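Side-chain contacts in immunity 23 family protein (Burkholderia dolosa AU0158, PDB 5FFP), which probably neutralises the toxin of a contact-dependent growth inhibition (CDI) system, protecting the cell that makes it from the toxin of its siblings: residues E78-A83 against Y111-E116; Y31-K36 against A121-G126; H7-W12 against V137-G142. All coordinates share one frame; numbering follows the deposited sequence.

Contact 1. Residues E78-A83 against Y111-E116; sequences ELCNRA and YIFLVE
Helix-on-sheet packing brings helix 72-83 against strand 110-117, an outermost strand of the three-stranded antiparallel sheet, and the contact is centred on Leu79 and Phe113. The phenyl ring of Phe113 lies under the base of the leucine side chain: Leu79 CB stands 3.6 Å from the centroid of the Phe113 ring and only 6° off its normal, a CH-pi contact over the middle of the face. From there the leucine runs past the ring in the opposite direction to the phenylalanine, and its CD1 reaches back to Phe113 CB at 3.8 Å. Phe113 has CG anti to its own carbonyl carbon (chi1 -59°), a torsion that carries the ring toward the helix. One residue further along the helix, Cys80 makes a sulfur-aromatic contact at the ring's edge. Leu67 of helix 65-69 also touches Leu79, and Tyr76, one turn before Cys80 on helix 72-83, touches Phe113, so the pair is buried in a wider apolar cluster. On another side of the helix, Arg82 bridges back one turn to Glu78, whose OE2 accepts through its anti lone pair from Arg82 NE, 2.9 Å away and close to the guanidinium plane.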
ATOM      1  N   GLU A  78       4.611 -14.281  -2.528  1.00 64.26           N
ATOM      2  CA  GLU A  78       3.795 -13.504  -3.451  1.00 64.33           C
ATOM      3  C   GLU A  78       2.756 -12.645  -2.700  1.00 61.14           C
ATOM      4  O   GLU A  78       2.428 -11.540  -3.122  1.00 60.84           O
ATOM      5  CB  GLU A  78       3.125 -14.444  -4.467  1.00 66.32           C
ATOM      6  CG  GLU A  78       2.091 -13.822  -5.406  1.00 66.89           C
ATOM      7  CD  GLU A  78       2.572 -12.558  -6.101  1.00 68.11           C
ATOM      8  OE1 GLU A  78       3.772 -12.477  -6.458  1.00 70.49           O
ATOM      9  OE2 GLU A  78       1.743 -11.629  -6.287  1.00 67.38           O
ATOM     10  N   LEU A  79       2.234 -13.150  -1.590  1.00 58.99           N
ATOM     11  CA  LEU A  79       1.195 -12.434  -0.854  1.00 56.51           C
ATOM     12  C   LEU A  79       1.784 -11.272  -0.062  1.00 55.89           C
ATOM     13  O   LEU A  79       1.158 -10.215   0.084  1.00 54.60           O
ATOM     14  CB  LEU A  79       0.469 -13.402   0.069  1.00 55.11           C
ATOM     15  CG  LEU A  79      -0.506 -14.315  -0.680  1.00 55.87           C
ATOM     16  CD1 LEU A  79      -0.764 -15.587   0.116  1.00 55.22           C
ATOM     17  CD2 LEU A  79      -1.803 -13.570  -0.963  1.00 55.23           C
ATOM     18  N   CYS A  80       2.992 -11.505   0.457  1.00 56.98           N
ATOM     19  CA  CYS A  80       3.802 -10.482   1.104  1.00 57.30           C
ATOM     20  C   CYS A  80       4.313  -9.450   0.083  1.00 59.14           C
ATOM     21  O   CYS A  80       4.525  -8.293   0.426  1.00 59.42           O
ATOM     22  CB  CYS A  80       4.970 -11.139   1.846  1.00 58.53           C
ATOM     23  SG  CYS A  80       4.457 -12.165   3.250  1.00 56.38           S
ATOM     24  N   ASN A  81       4.532  -9.875  -1.160  1.00 60.95           N
ATOM     25  CA  ASN A  81       4.796  -8.944  -2.253  1.00 62.68           C
ATOM     26  C   ASN A  81       3.636  -8.008  -2.507  1.00 61.14           C
ATOM     27  O   ASN A  81       3.841  -6.825  -2.709  1.00 61.48           O
ATOM     28  CB  ASN A  81       5.099  -9.674  -3.556  1.00 65.31           C
ATOM     29  CG  ASN A  81       6.564  -9.678  -3.886  1.00 68.68           C
ATOM     30  OD1 ASN A  81       7.006  -8.973  -4.797  1.00 70.75           O
ATOM     31  ND2 ASN A  81       7.339 -10.445  -3.126  1.00 69.49           N
ATOM     32  N   ARG A  82       2.422  -8.546  -2.515  1.00 59.83           N
ATOM     33  CA  ARG A  82       1.239  -7.743  -2.802  1.00 59.22           C
ATOM     34  C   ARG A  82       0.951  -6.755  -1.695  1.00 57.79           C
ATOM     35  O   ARG A  82       0.531  -5.626  -1.959  1.00 58.00           O
ATOM     36  CB  ARG A  82       0.021  -8.632  -3.009  1.00 58.96           C
ATOM     37  CG  ARG A  82       0.026  -9.368  -4.332  1.00 61.80           C
ATOM     38  CD  ARG A  82      -1.241 -10.198  -4.532  1.00 62.12           C
ATOM     39  NE  ARG A  82      -1.059 -11.184  -5.600  1.00 65.03           N
ATOM     40  CZ  ARG A  82      -1.992 -12.010  -6.057  1.00 66.27           C
ATOM     41  NH1 ARG A  82      -3.221 -11.988  -5.558  1.00 65.30           N
ATOM     42  NH2 ARG A  82      -1.686 -12.862  -7.018  1.00 69.18           N
ATOM     43  N   ALA A  83       1.180  -7.197  -0.462  1.00 56.83           N
ATOM     44  CA  ALA A  83       0.884  -6.427   0.717  1.00 55.87           C
ATOM     45  C   ALA A  83       1.905  -5.327   0.946  1.00 57.45           C
ATOM     46  O   ALA A  83       1.573  -4.259   1.468  1.00 57.10           O
ATOM     47  CB  ALA A  83       0.850  -7.354   1.918  1.00 55.04           C
ATOM     48  N   TYR A 111       1.807 -13.137   9.494  1.00 34.48           N
ATOM     49  CA  TYR A 111       1.003 -12.744   8.353  1.00 34.36           C
ATOM     50  C   TYR A 111       0.255 -13.967   7.893  1.00 34.81           C
ATOM     51  O   TYR A 111       0.858 -14.993   7.583  1.00 36.51           O
ATOM     52  CB  TYR A 111       1.898 -12.148   7.272  1.00 35.70           C
ATOM     53  CG  TYR A 111       2.409 -10.774   7.703  1.00 36.89           C
ATOM     54  CD1 TYR A 111       1.575  -9.663   7.652  1.00 36.65           C
ATOM     55  CD2 TYR A 111       3.689 -10.610   8.221  1.00 38.61           C
ATOM     56  CE1 TYR A 111       2.007  -8.424   8.089  1.00 38.84           C
ATOM     57  CE2 TYR A 111       4.132  -9.362   8.650  1.00 40.55           C
ATOM     58  CZ  TYR A 111       3.283  -8.272   8.579  1.00 40.44           C
ATOM     59  OH  TYR A 111       3.697  -7.016   8.993  1.00 43.27           O
ATOM     60  N   ILE A 112      -1.067 -13.867   7.888  1.00 34.86           N
ATOM     61  CA  ILE A 112      -1.908 -15.027   7.702  1.00 34.90           C
ATOM     62  C   ILE A 112      -2.934 -14.695   6.659  1.00 36.18           C
ATOM     63  O   ILE A 112      -3.699 -13.742   6.828  1.00 37.39           O
ATOM     64  CB  ILE A 112      -2.596 -15.398   9.022  1.00 34.70           C
ATOM     65  CG1 ILE A 112      -1.539 -15.797  10.062  1.00 34.74           C
ATOM     66  CG2 ILE A 112      -3.578 -16.545   8.804  1.00 35.55           C
ATOM     67  CD1 ILE A 112      -2.034 -15.651  11.473  1.00 35.54           C
ATOM     68  N   PHE A 113      -2.953 -15.480   5.584  1.00 37.11           N
ATOM     69  CA  PHE A 113      -3.730 -15.124   4.421  1.00 38.40           C
ATOM     70  C   PHE A 113      -4.788 -16.176   4.145  1.00 39.15           C
ATOM     71  O   PHE A 113      -4.573 -17.352   4.414  1.00 40.35           O
ATOM     72  CB  PHE A 113      -2.818 -14.969   3.201  1.00 39.40           C
ATOM     73  CG  PHE A 113      -1.734 -13.918   3.356  1.00 39.53           C
ATOM     74  CD1 PHE A 113      -1.995 -12.572   3.096  1.00 40.85           C
ATOM     75  CD2 PHE A 113      -0.444 -14.286   3.702  1.00 40.27           C
ATOM     76  CE1 PHE A 113      -1.004 -11.610   3.219  1.00 41.46           C
ATOM     77  CE2 PHE A 113       0.560 -13.340   3.820  1.00 41.80           C
ATOM     78  CZ  PHE A 113       0.283 -11.995   3.574  1.00 42.46           C
ATOM     79  N   LEU A 114      -5.926 -15.743   3.609  1.00 39.52           N
ATOM     80  CA  LEU A 114      -6.971 -16.634   3.162  1.00 40.46           C
ATOM     81  C   LEU A 114      -7.005 -16.668   1.623  1.00 43.18           C
ATOM     82  O   LEU A 114      -7.111 -15.616   0.976  1.00 43.03           O
ATOM     83  CB  LEU A 114      -8.309 -16.147   3.682  1.00 41.07           C
ATOM     84  CG  LEU A 114      -9.488 -17.124   3.606  1.00 43.27           C
ATOM     85  CD1 LEU A 114      -9.219 -18.378   4.413  1.00 43.72           C
ATOM     86  CD2 LEU A 114     -10.764 -16.458   4.097  1.00 44.97           C
ATOM     87  N   VAL A 115      -6.925 -17.868   1.044  1.00 44.41           N
ATOM     88  CA  VAL A 115      -7.137 -18.070  -0.397  1.00 46.50           C
ATOM     89  C   VAL A 115      -8.225 -19.129  -0.589  1.00 48.86           C
ATOM     90  O   VAL A 115      -8.141 -20.228  -0.031  1.00 48.00           O
ATOM     91  CB  VAL A 115      -5.850 -18.575  -1.088  1.00 47.37           C
ATOM     92  CG1 VAL A 115      -6.113 -18.921  -2.549  1.00 51.52           C
ATOM     93  CG2 VAL A 115      -4.721 -17.561  -0.979  1.00 46.16           C
ATOM     94  N   GLU A 116      -9.237 -18.812  -1.393  1.00 51.21           N
ATOM     95  CA  GLU A 116     -10.332 -19.733  -1.635  1.00 53.45           C
ATOM     96  C   GLU A 116     -10.184 -20.352  -3.031  1.00 57.80           C
ATOM     97  O   GLU A 116      -9.581 -19.748  -3.914  1.00 59.17           O
ATOM     98  CB  GLU A 116     -11.680 -19.012  -1.521  1.00 54.12           C
ATOM     99  CG  GLU A 116     -11.988 -18.459  -0.137  1.00 51.98           C
ATOM    100  CD  GLU A 116     -13.315 -17.692  -0.115  1.00 54.33           C
ATOM    101  OE1 GLU A 116     -13.864 -17.434  -1.208  1.00 56.74           O
ATOM    102  OE2 GLU A 116     -13.835 -17.366   0.968  1.00 52.71           O
TER

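Contact 2. Residues Y31-K36 against A121-G126; sequences YFMGGK and AKLIYG
Strand 26-33 leads into a type I' beta turn from Met33 to Lys36, closed by two backbone hydrogen bonds between these residues, and this hairpin end faces strand 120-127 with the CA atoms of Met33 and Leu123 7.5 Å apart. No hydrogen bond crosses the gap. The contact is one of side chains between two antiparallel sheets, the first of four strands and the second of three, in which 120-127 is the central strand. Gly34 and Gly35 occupy the turn corners, both with positive phi.

Met33, present as selenomethionine, and Tyr125 carry the contact in nearly equal measure. The Met33 chain is extended as far as the selenium and then bends (chi3 -81°), which lays the terminal methyl over one face of the Tyr125 ring. Met33 CE is 3.6 Å from Tyr125 CG, displaced toward the CB end of the ring. The selenium itself takes an oblique position in this Met-aromatic contact, 4.6 Å from the centroid of the Tyr125 ring. Lower on the same side chain, Met33 CG meets Leu123 CD1 at 3.9 Å, the two side chains crossing at about a right angle. Val137 of the neighbouring strand touches both Met33 and Leu123, while Ile112 of strand 110-117 touches Met33 and Tyr125, extending the apolar layer across the second sheet.

At the more exposed border, the phenol reaches the aliphatic part of Lys36, the last residue of the turn, with Tyr125 OH 4.0 Å from Lys36 CD.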
ATOM      1  N   TYR A  31      -4.553 -17.902  16.885  1.00 23.52           N
ATOM      2  CA  TYR A  31      -5.167 -18.694  15.829  1.00 24.83           C
ATOM      3  C   TYR A  31      -4.507 -20.092  15.903  1.00 25.15           C
ATOM      4  O   TYR A  31      -3.256 -20.204  15.913  1.00 25.18           O
ATOM      5  CB  TYR A  31      -4.822 -18.106  14.463  1.00 26.42           C
ATOM      6  CG  TYR A  31      -5.590 -16.910  13.982  1.00 27.51           C
ATOM      7  CD1 TYR A  31      -6.452 -16.191  14.802  1.00 27.00           C
ATOM      8  CD2 TYR A  31      -5.400 -16.460  12.715  1.00 29.82           C
ATOM      9  CE1 TYR A  31      -7.135 -15.083  14.345  1.00 28.13           C
ATOM     10  CE2 TYR A  31      -6.067 -15.349  12.254  1.00 31.37           C
ATOM     11  CZ  TYR A  31      -6.929 -14.661  13.086  1.00 30.33           C
ATOM     12  OH  TYR A  31      -7.592 -13.561  12.576  1.00 32.45           O
ATOM     13  N   PHE A  32      -5.329 -21.134  15.984  1.00 25.48           N
ATOM     14  CA  PHE A  32      -4.882 -22.513  15.700  1.00 26.36           C
ATOM     15  C   PHE A  32      -5.129 -22.782  14.212  1.00 28.87           C
ATOM     16  O   PHE A  32      -6.221 -22.554  13.699  1.00 29.02           O
ATOM     17  CB  PHE A  32      -5.710 -23.554  16.441  1.00 25.47           C
ATOM     18  CG  PHE A  32      -5.342 -23.744  17.859  1.00 23.87           C
ATOM     19  CD1 PHE A  32      -4.321 -24.586  18.202  1.00 23.87           C
ATOM     20  CD2 PHE A  32      -6.082 -23.142  18.852  1.00 23.17           C
ATOM     21  CE1 PHE A  32      -3.987 -24.769  19.533  1.00 23.47           C
ATOM     22  CE2 PHE A  32      -5.764 -23.303  20.182  1.00 22.58           C
ATOM     23  CZ  PHE A  32      -4.716 -24.128  20.531  1.00 22.79           C
HETATM   24  N   MSE A  33      -4.111 -23.290  13.544  1.00 31.62           N
HETATM   25  CA  MSE A  33      -4.190 -23.555  12.124  1.00 35.97           C
HETATM   26  C   MSE A  33      -3.532 -24.897  11.916  1.00 36.58           C
HETATM   27  O   MSE A  33      -2.327 -25.071  12.201  1.00 36.06           O
HETATM   28  CB  MSE A  33      -3.486 -22.419  11.384  1.00 39.39           C
HETATM   29  CG  MSE A  33      -3.948 -21.037  11.849  1.00 40.53           C
HETATM   30 SE   MSE A  33      -2.959 -19.684  10.810  1.00 49.32          SE
HETATM   31  CE  MSE A  33      -1.281 -19.712  11.852  1.00 46.96           C
ATOM     32  N   GLY A  34      -4.335 -25.867  11.469  1.00 37.27           N
ATOM     33  CA  GLY A  34      -3.897 -27.280  11.306  1.00 37.81           C
ATOM     34  C   GLY A  34      -3.155 -27.832  12.489  1.00 36.44           C
ATOM     35  O   GLY A  34      -2.143 -28.514  12.335  1.00 36.99           O
ATOM     36  N   GLY A  35      -3.614 -27.463  13.683  1.00 35.68           N
ATOM     37  CA  GLY A  35      -2.984 -27.880  14.939  1.00 35.28           C
ATOM     38  C   GLY A  35      -1.870 -27.005  15.476  1.00 35.40           C
ATOM     39  O   GLY A  35      -1.477 -27.147  16.641  1.00 35.51           O
ATOM     40  N   LYS A  36      -1.344 -26.111  14.646  1.00 36.47           N
ATOM     41  CA  LYS A  36      -0.297 -25.212  15.073  1.00 36.56           C
ATOM     42  C   LYS A  36      -0.942 -23.965  15.651  1.00 33.73           C
ATOM     43  O   LYS A  36      -2.020 -23.555  15.202  1.00 33.07           O
ATOM     44  CB  LYS A  36       0.601 -24.882  13.880  1.00 40.75           C
ATOM     45  CG  LYS A  36       1.770 -23.962  14.215  1.00 43.79           C
ATOM     46  CD  LYS A  36       2.901 -24.072  13.181  1.00 48.60           C
ATOM     47  CE  LYS A  36       4.181 -23.342  13.613  1.00 50.11           C
ATOM     48  NZ  LYS A  36       3.990 -21.874  13.683  1.00 48.56           N
ATOM     49  N   ALA A 121     -10.634 -23.856   0.903  1.00 54.24           N
ATOM     50  CA  ALA A 121      -9.865 -22.651   1.218  1.00 50.82           C
ATOM     51  C   ALA A 121      -8.572 -23.009   1.911  1.00 48.89           C
ATOM     52  O   ALA A 121      -8.447 -24.079   2.489  1.00 50.73           O
ATOM     53  CB  ALA A 121     -10.679 -21.685   2.060  1.00 49.06           C
ATOM     54  N   LYS A 122      -7.615 -22.105   1.842  1.00 46.67           N
ATOM     55  CA  LYS A 122      -6.328 -22.279   2.492  1.00 46.50           C
ATOM     56  C   LYS A 122      -5.991 -21.072   3.358  1.00 43.84           C
ATOM     57  O   LYS A 122      -6.076 -19.938   2.902  1.00 44.70           O
ATOM     58  CB  LYS A 122      -5.233 -22.428   1.451  1.00 47.25           C
ATOM     59  CG  LYS A 122      -5.116 -23.816   0.901  1.00 50.59           C
ATOM     60  CD  LYS A 122      -4.016 -23.888  -0.125  1.00 52.82           C
ATOM     61  CE  LYS A 122      -3.898 -25.313  -0.619  1.00 58.23           C
ATOM     62  NZ  LYS A 122      -2.883 -25.478  -1.695  1.00 61.80           N
ATOM     63  N   LEU A 123      -5.622 -21.323   4.603  1.00 42.97           N
ATOM     64  CA  LEU A 123      -4.884 -20.348   5.374  1.00 40.85           C
ATOM     65  C   LEU A 123      -3.431 -20.568   5.066  1.00 41.39           C
ATOM     66  O   LEU A 123      -2.934 -21.688   5.160  1.00 42.36           O
ATOM     67  CB  LEU A 123      -5.092 -20.528   6.860  1.00 39.95           C
ATOM     68  CG  LEU A 123      -6.401 -20.017   7.431  1.00 39.79           C
ATOM     69  CD1 LEU A 123      -6.434 -20.347   8.908  1.00 40.34           C
ATOM     70  CD2 LEU A 123      -6.519 -18.518   7.207  1.00 38.61           C
ATOM     71  N   ILE A 124      -2.755 -19.494   4.690  1.00 40.55           N
ATOM     72  CA  ILE A 124      -1.342 -19.548   4.367  1.00 41.83           C
ATOM     73  C   ILE A 124      -0.677 -18.550   5.302  1.00 39.58           C
ATOM     74  O   ILE A 124      -0.997 -17.372   5.278  1.00 39.49           O
ATOM     75  CB  ILE A 124      -1.110 -19.163   2.882  1.00 44.66           C
ATOM     76  CG1 ILE A 124      -1.983 -20.054   1.986  1.00 47.10           C
ATOM     77  CG2 ILE A 124       0.381 -19.235   2.513  1.00 46.14           C
ATOM     78  CD1 ILE A 124      -1.687 -19.979   0.497  1.00 49.95           C
ATOM     79  N   TYR A 125       0.255 -19.031   6.104  1.00 39.31           N
ATOM     80  CA  TYR A 125       0.815 -18.266   7.197  1.00 37.67           C
ATOM     81  C   TYR A 125       2.317 -18.434   7.231  1.00 39.85           C
ATOM     82  O   TYR A 125       2.878 -19.430   6.746  1.00 41.73           O
ATOM     83  CB  TYR A 125       0.243 -18.771   8.513  1.00 37.73           C
ATOM     84  CG  TYR A 125       0.544 -20.246   8.773  1.00 39.51           C
ATOM     85  CD1 TYR A 125       1.735 -20.629   9.396  1.00 40.96           C
ATOM     86  CD2 TYR A 125      -0.356 -21.249   8.396  1.00 39.27           C
ATOM     87  CE1 TYR A 125       2.026 -21.952   9.618  1.00 43.30           C
ATOM     88  CE2 TYR A 125      -0.065 -22.587   8.630  1.00 41.72           C
ATOM     89  CZ  TYR A 125       1.132 -22.928   9.223  1.00 43.62           C
ATOM     90  OH  TYR A 125       1.461 -24.235   9.473  1.00 46.70           O
ATOM     91  N   GLY A 126       2.969 -17.444   7.810  1.00 40.13           N
ATOM     92  CA  GLY A 126       4.397 -17.497   8.102  1.00 42.51           C
ATOM     93  C   GLY A 126       4.745 -16.328   9.008  1.00 42.71           C
ATOM     94  O   GLY A 126       3.882 -15.537   9.369  1.00 40.42           O
TER

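Contact 3. Residues H7-W12 against V137-G142; sequences HTFAIW and VVLVRG
Thr8 and Leu139 bury the most surface, and the threonine takes part through its backbone. Its carbonyl oxygen looks onto two apolar side chains: Thr8 O lies 3.9 Å from Val137 CG2 and 4.2 Å from Leu139 CD1. Val137 CG1 is about as near to that oxygen as CG2, so both branches of the valine meet it. The other methyl of Leu139 turns to the next residue, and Leu139 CD2 packs against Phe9 CB at 3.8 Å. Thr8 and Phe9 form a classic beta bulge opposite Asn5, at the start of strand 9-15, and strand 135-140 ends just beyond Leu139. The contact thus joins a bulged strand of the four-stranded antiparallel sheet to an outermost strand of the three-stranded one, with no hydrogen bond between the segments. Although Phe9 CB points toward Leu139, the torsion that sets CG anti to the backbone N (chi1 176°) leads the ring away, to stack on Phe144 and meet Tyr31 edge-to-face. The Thr8 hydroxyl is within hydrogen-bonding distance of Glu143 OE2 and Asn5 O, though its single proton can serve only one at a time. Glu143 also accepts from Val140 N through OE1, at the end of strand 135-140.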
ATOM      1  N   HIS A   7      -7.825 -28.395  15.040  1.00 28.48           N
ATOM      2  CA  HIS A   7      -7.173 -29.220  14.023  1.00 29.70           C
ATOM      3  C   HIS A   7      -7.331 -28.646  12.634  1.00 31.17           C
ATOM      4  O   HIS A   7      -6.604 -29.035  11.731  1.00 33.18           O
ATOM      5  CB  HIS A   7      -7.681 -30.683  14.049  1.00 30.33           C
ATOM      6  CG  HIS A   7      -7.161 -31.488  15.209  1.00 29.26           C
ATOM      7  ND1 HIS A   7      -7.741 -32.671  15.620  1.00 29.75           N
ATOM      8  CD2 HIS A   7      -6.148 -31.253  16.079  1.00 28.40           C
ATOM      9  CE1 HIS A   7      -7.086 -33.144  16.672  1.00 28.86           C
ATOM     10  NE2 HIS A   7      -6.117 -32.304  16.970  1.00 28.13           N
ATOM     11  N   THR A   8      -8.297 -27.758  12.436  1.00 31.21           N
ATOM     12  CA  THR A   8      -8.476 -27.092  11.146  1.00 32.70           C
ATOM     13  C   THR A   8      -8.233 -25.569  11.339  1.00 31.72           C
ATOM     14  O   THR A   8      -7.128 -25.066  11.076  1.00 31.34           O
ATOM     15  CB  THR A   8      -9.883 -27.343  10.634  1.00 34.56           C
ATOM     16  OG1 THR A   8     -10.787 -27.144  11.715  1.00 33.51           O
ATOM     17  CG2 THR A   8     -10.052 -28.796  10.105  1.00 36.01           C
ATOM     18  N   PHE A   9      -9.231 -24.869  11.876  1.00 30.88           N
ATOM     19  CA  PHE A   9      -9.050 -23.475  12.269  1.00 29.93           C
ATOM     20  C   PHE A   9      -9.856 -23.110  13.509  1.00 28.57           C
ATOM     21  O   PHE A   9     -11.052 -23.405  13.608  1.00 29.31           O
ATOM     22  CB  PHE A   9      -9.427 -22.528  11.111  1.00 31.97           C
ATOM     23  CG  PHE A   9      -9.346 -21.089  11.479  1.00 31.27           C
ATOM     24  CD1 PHE A   9      -8.125 -20.521  11.831  1.00 29.97           C
ATOM     25  CD2 PHE A   9     -10.488 -20.308  11.562  1.00 32.20           C
ATOM     26  CE1 PHE A   9      -8.048 -19.202  12.223  1.00 29.17           C
ATOM     27  CE2 PHE A   9     -10.410 -18.975  11.939  1.00 31.55           C
ATOM     28  CZ  PHE A   9      -9.193 -18.428  12.260  1.00 29.99           C
ATOM     29  N   ALA A  10      -9.199 -22.452  14.453  1.00 26.82           N
ATOM     30  CA  ALA A  10      -9.894 -21.941  15.617  1.00 26.04           C
ATOM     31  C   ALA A  10      -9.238 -20.666  16.083  1.00 25.07           C
ATOM     32  O   ALA A  10      -8.065 -20.419  15.777  1.00 24.38           O
ATOM     33  CB  ALA A  10      -9.868 -22.964  16.728  1.00 25.17           C
ATOM     34  N   ILE A  11     -10.005 -19.885  16.854  1.00 25.10           N
ATOM     35  CA  ILE A  11      -9.500 -18.711  17.542  1.00 23.93           C
ATOM     36  C   ILE A  11      -9.672 -18.947  18.996  1.00 23.03           C
ATOM     37  O   ILE A  11     -10.773 -19.301  19.445  1.00 24.65           O
ATOM     38  CB  ILE A  11     -10.290 -17.444  17.159  1.00 25.42           C
ATOM     39  CG1 ILE A  11     -10.253 -17.275  15.629  1.00 26.89           C
ATOM     40  CG2 ILE A  11      -9.661 -16.199  17.796  1.00 24.38           C
ATOM     41  CD1 ILE A  11     -11.045 -16.111  15.128  1.00 28.62           C
ATOM     42  N   TRP A  12      -8.598 -18.728  19.742  1.00 21.20           N
ATOM     43  CA  TRP A  12      -8.598 -18.813  21.160  1.00 20.38           C
ATOM     44  C   TRP A  12      -8.325 -17.402  21.704  1.00 20.23           C
ATOM     45  O   TRP A  12      -7.260 -16.816  21.381  1.00 19.53           O
ATOM     46  CB  TRP A  12      -7.447 -19.738  21.554  1.00 19.33           C
ATOM     47  CG  TRP A  12      -7.518 -20.341  22.921  1.00 19.10           C
ATOM     48  CD1 TRP A  12      -8.563 -20.324  23.770  1.00 19.91           C
ATOM     49  CD2 TRP A  12      -6.529 -21.166  23.526  1.00 18.68           C
ATOM     50  NE1 TRP A  12      -8.256 -21.028  24.907  1.00 20.17           N
ATOM     51  CE2 TRP A  12      -7.005 -21.549  24.771  1.00 19.28           C
ATOM     52  CE3 TRP A  12      -5.244 -21.567  23.149  1.00 18.40           C
ATOM     53  CZ2 TRP A  12      -6.259 -22.322  25.652  1.00 19.65           C
ATOM     54  CZ3 TRP A  12      -4.480 -22.321  24.052  1.00 18.60           C
ATOM     55  CH2 TRP A  12      -4.993 -22.688  25.269  1.00 19.19           C
ATOM     56  N   VAL A 137      -2.939 -24.662   5.845  1.00 43.98           N
ATOM     57  CA  VAL A 137      -3.884 -25.703   6.165  1.00 44.19           C
ATOM     58  C   VAL A 137      -5.120 -25.543   5.299  1.00 43.78           C
ATOM     59  O   VAL A 137      -5.571 -24.420   5.080  1.00 43.06           O
ATOM     60  CB  VAL A 137      -4.280 -25.670   7.660  1.00 44.13           C
ATOM     61  CG1 VAL A 137      -4.683 -24.263   8.109  1.00 41.77           C
ATOM     62  CG2 VAL A 137      -5.403 -26.673   7.941  1.00 44.42           C
ATOM     63  N   VAL A 138      -5.647 -26.668   4.814  1.00 44.10           N
ATOM     64  CA  VAL A 138      -6.817 -26.690   3.965  1.00 44.72           C
ATOM     65  C   VAL A 138      -8.076 -26.650   4.819  1.00 44.18           C
ATOM     66  O   VAL A 138      -8.279 -27.482   5.705  1.00 44.45           O
ATOM     67  CB  VAL A 138      -6.879 -27.984   3.086  1.00 48.17           C
ATOM     68  CG1 VAL A 138      -8.167 -28.025   2.257  1.00 49.22           C
ATOM     69  CG2 VAL A 138      -5.656 -28.088   2.180  1.00 49.44           C
ATOM     70  N   LEU A 139      -8.940 -25.703   4.513  1.00 44.01           N
ATOM     71  CA  LEU A 139     -10.221 -25.586   5.171  1.00 44.58           C
ATOM     72  C   LEU A 139     -11.314 -25.797   4.166  1.00 46.90           C
ATOM     73  O   LEU A 139     -11.090 -25.866   2.967  1.00 48.88           O
ATOM     74  CB  LEU A 139     -10.390 -24.173   5.743  1.00 43.80           C
ATOM     75  CG  LEU A 139      -9.680 -23.836   7.059  1.00 42.84           C
ATOM     76  CD1 LEU A 139      -8.201 -24.162   7.123  1.00 43.58           C
ATOM     77  CD2 LEU A 139      -9.896 -22.363   7.347  1.00 41.53           C
ATOM     78  N   VAL A 140     -12.523 -25.866   4.665  1.00 47.64           N
ATOM     79  CA  VAL A 140     -13.688 -25.790   3.821  1.00 50.65           C
ATOM     80  C   VAL A 140     -13.933 -24.295   3.583  1.00 50.03           C
ATOM     81  O   VAL A 140     -13.570 -23.461   4.412  1.00 47.02           O
ATOM     82  CB  VAL A 140     -14.861 -26.531   4.509  1.00 52.54           C
ATOM     83  CG1 VAL A 140     -16.180 -26.347   3.763  1.00 55.70           C
ATOM     84  CG2 VAL A 140     -14.517 -28.020   4.633  1.00 54.82           C
ATOM     85  N   ARG A 141     -14.528 -23.953   2.449  1.00 53.99           N
ATOM     86  CA  ARG A 141     -14.836 -22.562   2.142  1.00 54.14           C
ATOM     87  C   ARG A 141     -15.946 -22.064   3.046  1.00 51.66           C
ATOM     88  O   ARG A 141     -16.921 -22.758   3.275  1.00 52.36           O
ATOM     89  CB  ARG A 141     -15.265 -22.407   0.685  1.00 60.56           C
ATOM     90  CG  ARG A 141     -15.506 -20.948   0.282  1.00 63.34           C
ATOM     91  CD  ARG A 141     -15.645 -20.757  -1.217  1.00 69.62           C
ATOM     92  NE  ARG A 141     -16.970 -21.194  -1.675  1.00 75.57           N
ATOM     93  CZ  ARG A 141     -18.121 -20.535  -1.499  1.00 77.66           C
ATOM     94  NH1 ARG A 141     -19.250 -21.066  -1.962  1.00 81.92           N
ATOM     95  NH2 ARG A 141     -18.157 -19.356  -0.866  1.00 75.66           N
ATOM     96  N   GLY A 142     -15.772 -20.856   3.572  1.00 48.95           N
ATOM     97  CA  GLY A 142     -16.675 -20.285   4.565  1.00 47.21           C
ATOM     98  C   GLY A 142     -16.287 -20.602   6.015  1.00 43.87           C
ATOM     99  O   GLY A 142     -16.841 -19.999   6.940  1.00 42.87           O
TER

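From the N terminus, segment 7-12 opens the longest loop, which contact 3 closes only when the chain reaches 137-142. Within that span, 31-36 begins a second loop completed at 121-126 by contact 2, and inside this lies the shorter one from 78-83 to 111-116, closed by contact 1; none of them cross. Contacts 2 and 3, with centres about 7 Å apart, join the four-stranded sheet to the three-stranded sheet through adjacent strands on each side. Contact 1 adds helix 72-83 to the latter sheet. Probable backbone hydrogen bonds, Phe113 N to Ile124 O and Leu139 N to Ala121 O, connect all three contacts through that sheet.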